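Fibronectin type III domain-containing protein (Simiduia agarivorans, PDB 6P2K) probably hydrolyses the beta-1,4-glucan backbone of xyloglucan or a related plant polysaccharide through its family 74 glycoside hydrolase module, a pair of seven-bladed beta-propellers. Local coordinates at residues B[678-683]-B[712-717]. Residues are numbered along the deposited sequence; the frame is centred on the assembly and turned at random.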
loop_
_atom_site.group_PDB
_atom_site.type_symbol
_atom_site.label_atom_id
_atom_site.label_comp_id
_atom_site.label_asym_id
_atom_site.label_seq_id
_atom_site.Cartn_x
_atom_site.Cartn_y
_atom_site.Cartn_z
ATOM N N LEU B 678 31.370 32.351 42.173
ATOM C CA LEU B 678 30.774 31.145 42.734
ATOM C C LEU B 678 30.275 31.436 44.141
ATOM O O LEU B 678 31.067 31.778 45.026
ATOM C CB LEU B 678 31.789 30.006 42.748
ATOM C CG LEU B 678 32.478 29.801 41.404
ATOM C CD1 LEU B 678 33.567 28.773 41.552
ATOM C CD2 LEU B 678 31.470 29.379 40.340
ATOM N N VAL B 679 28.963 31.297 44.341
ATOM C CA VAL B 679 28.369 31.541 45.647
ATOM C C VAL B 679 28.823 30.505 46.668
ATOM O O VAL B 679 28.750 30.759 47.875
ATOM C CB VAL B 679 26.833 31.568 45.521
ATOM C CG1 VAL B 679 26.286 30.159 45.326
ATOM C CG2 VAL B 679 26.198 32.238 46.729
ATOM N N TRP B 680 29.313 29.351 46.216
ATOM C CA TRP B 680 29.647 28.238 47.094
ATOM C C TRP B 680 31.128 28.150 47.438
ATOM O O TRP B 680 31.512 27.278 48.225
ATOM C CB TRP B 680 29.200 26.915 46.458
ATOM C CG TRP B 680 29.564 26.764 45.006
ATOM C CD1 TRP B 680 28.777 27.061 43.931
ATOM C CD2 TRP B 680 30.799 26.263 44.470
ATOM N NE1 TRP B 680 29.444 26.780 42.761
ATOM C CE2 TRP B 680 30.686 26.288 43.064
ATOM C CE3 TRP B 680 31.986 25.796 45.042
ATOM C CZ2 TRP B 680 31.715 25.869 42.223
ATOM C CZ3 TRP B 680 33.008 25.378 44.204
ATOM C CH2 TRP B 680 32.866 25.420 42.809
ATOM N N TRP B 681 31.966 29.030 46.883
ATOM C CA TRP B 681 33.407 28.836 46.999
ATOM C C TRP B 681 33.875 28.900 48.447
ATOM O O TRP B 681 34.710 28.093 48.872
ATOM C CB TRP B 681 34.157 29.867 46.162
ATOM C CG TRP B 681 35.613 29.555 46.100
ATOM C CD1 TRP B 681 36.619 30.194 46.762
ATOM C CD2 TRP B 681 36.226 28.495 45.361
ATOM N NE1 TRP B 681 37.825 29.607 46.467
ATOM C CE2 TRP B 681 37.610 28.561 45.608
ATOM C CE3 TRP B 681 35.738 27.501 44.508
ATOM C CZ2 TRP B 681 38.514 27.672 45.032
ATOM C CZ3 TRP B 681 36.636 26.619 43.937
ATOM C CH2 TRP B 681 38.008 26.710 44.201
ATOM N N ASN B 682 33.356 29.852 49.221
ATOM C CA ASN B 682 33.855 30.034 50.577
ATOM C C ASN B 682 33.385 28.941 51.525
ATOM O O ASN B 682 34.006 28.742 52.576
ATOM C CB ASN B 682 33.443 31.407 51.104
ATOM C CG ASN B 682 34.288 32.524 50.525
ATOM O OD1 ASN B 682 35.511 32.404 50.420
ATOM N ND2 ASN B 682 33.641 33.617 50.140
ATOM N N SER B 683 32.317 28.220 51.179
ATOM C CA SER B 683 31.805 27.159 52.039
ATOM C C SER B 683 32.409 25.800 51.702
ATOM O O SER B 683 32.885 25.093 52.596
ATOM C CB SER B 683 30.277 27.088 51.947
ATOM O OG SER B 683 29.678 28.300 52.374
ATOM N N TYR B 712 29.851 16.634 44.435
ATOM C CA TYR B 712 29.091 17.644 45.149
ATOM C C TYR B 712 28.147 18.433 44.253
ATOM O O TYR B 712 27.516 19.380 44.734
ATOM C CB TYR B 712 30.040 18.615 45.871
ATOM C CG TYR B 712 31.164 17.930 46.616
ATOM C CD1 TYR B 712 30.919 17.225 47.788
ATOM C CD2 TYR B 712 32.470 17.987 46.147
ATOM C CE1 TYR B 712 31.943 16.595 48.474
ATOM C CE2 TYR B 712 33.501 17.360 46.822
ATOM C CZ TYR B 712 33.233 16.665 47.987
ATOM O OH TYR B 712 34.256 16.039 48.667
ATOM N N GLN B 713 28.030 18.069 42.972
ATOM C CA GLN B 713 27.170 18.773 42.016
ATOM C C GLN B 713 27.553 20.247 41.907
ATOM O O GLN B 713 26.697 21.129 41.839
ATOM C CB GLN B 713 25.690 18.624 42.378
ATOM C CG GLN B 713 25.211 17.190 42.444
ATOM C CD GLN B 713 23.887 17.057 43.167
ATOM O OE1 GLN B 713 23.468 15.954 43.521
ATOM N NE2 GLN B 713 23.218 18.185 43.393
ATOM N N LEU B 714 28.854 20.514 41.891
ATOM C CA LEU B 714 29.380 21.865 41.781
ATOM C C LEU B 714 29.979 22.057 40.396
ATOM O O LEU B 714 30.840 21.279 39.973
ATOM C CB LEU B 714 30.428 22.134 42.861
ATOM C CG LEU B 714 29.903 22.041 44.295
ATOM C CD1 LEU B 714 31.050 22.053 45.294
ATOM C CD2 LEU B 714 28.934 23.181 44.573
ATOM N N GLY B 715 29.511 23.083 39.692
ATOM C CA GLY B 715 30.069 23.431 38.402
ATOM C C GLY B 715 30.873 24.710 38.473
ATOM O O GLY B 715 30.338 25.761 38.844
ATOM N N TYR B 716 32.163 24.640 38.138
ATOM C CA TYR B 716 32.991 25.839 38.205
ATOM C C TYR B 716 32.642 26.808 37.083
ATOM O O TYR B 716 32.457 28.007 37.320
ATOM C CB TYR B 716 34.477 25.476 38.152
ATOM C CG TYR B 716 35.344 26.639 38.564
ATOM C CD1 TYR B 716 35.673 27.642 37.660
ATOM C CD2 TYR B 716 35.802 26.758 39.869
ATOM C CE1 TYR B 716 36.445 28.724 38.042
ATOM C CE2 TYR B 716 36.579 27.836 40.258
ATOM C CZ TYR B 716 36.895 28.815 39.340
ATOM O OH TYR B 716 37.666 29.888 39.721
ATOM N N GLY B 717 32.560 26.309 35.854
ATOM C CA GLY B 717 32.273 27.172 34.727
ATOM C C GLY B 717 32.471 26.507 33.382
ATOM O O GLY B 717 33.094 25.445 33.284
HETATM O O HOH W 1 27.931 26.489 40.174
#
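Trp680 lies between two leucines, one from each side of the contact. Leu714 brings CD2 over one face of the indole, 3.6 Å from the centroid of the five-membered ring and 13° off its normal, a CH-pi contact, while its CD1 rests near CE3 and CZ3 of the six-membered ring. The opposite face is lined, towards the rim, by CB of Leu678, from the indole's own loop. In the type I turn 678-681, Trp680 points its CB toward the strand, with CG between the backbone N and the carbonyl carbon (chi1 46°). A broad apolar plate with one polar N-H suits this place: its faces take the leucines, and NE1 gives its hydrogen to a water 3.0 Å away, which in turn donates to Gly715 O at 2.8 Å. The same carbonyl oxygen lies in the plane of the indole, at its edge near CZ2.

Tyr716 meets Leu678 and Trp681. CD1 of Leu678 sits over its face, 3.8 Å from the ring centroid, the two side chains crossing at about a right angle. Leucine suits both places because its branched end can lay one methyl on a ring. Trp681 makes an offset edge-to-face pair with Tyr716, the phenol edge directed at the six-membered ring and the planes at 89°. Tyrosine thus offers a face to Leu678, an edge to Trp681 and a hydroxyl that bonds to Arg673 O, just before the turn; Phe690 adds another aromatic neighbour.

The contact packs a turn and short helix against strand 714-723 of a four-stranded antiparallel propeller blade, away from the zinc sites. Because CH-pi and edge-to-face packing are only weakly directional, fit of shape largely sets the contact, while the water satisfies the indole N-H and bonds Gly715 O.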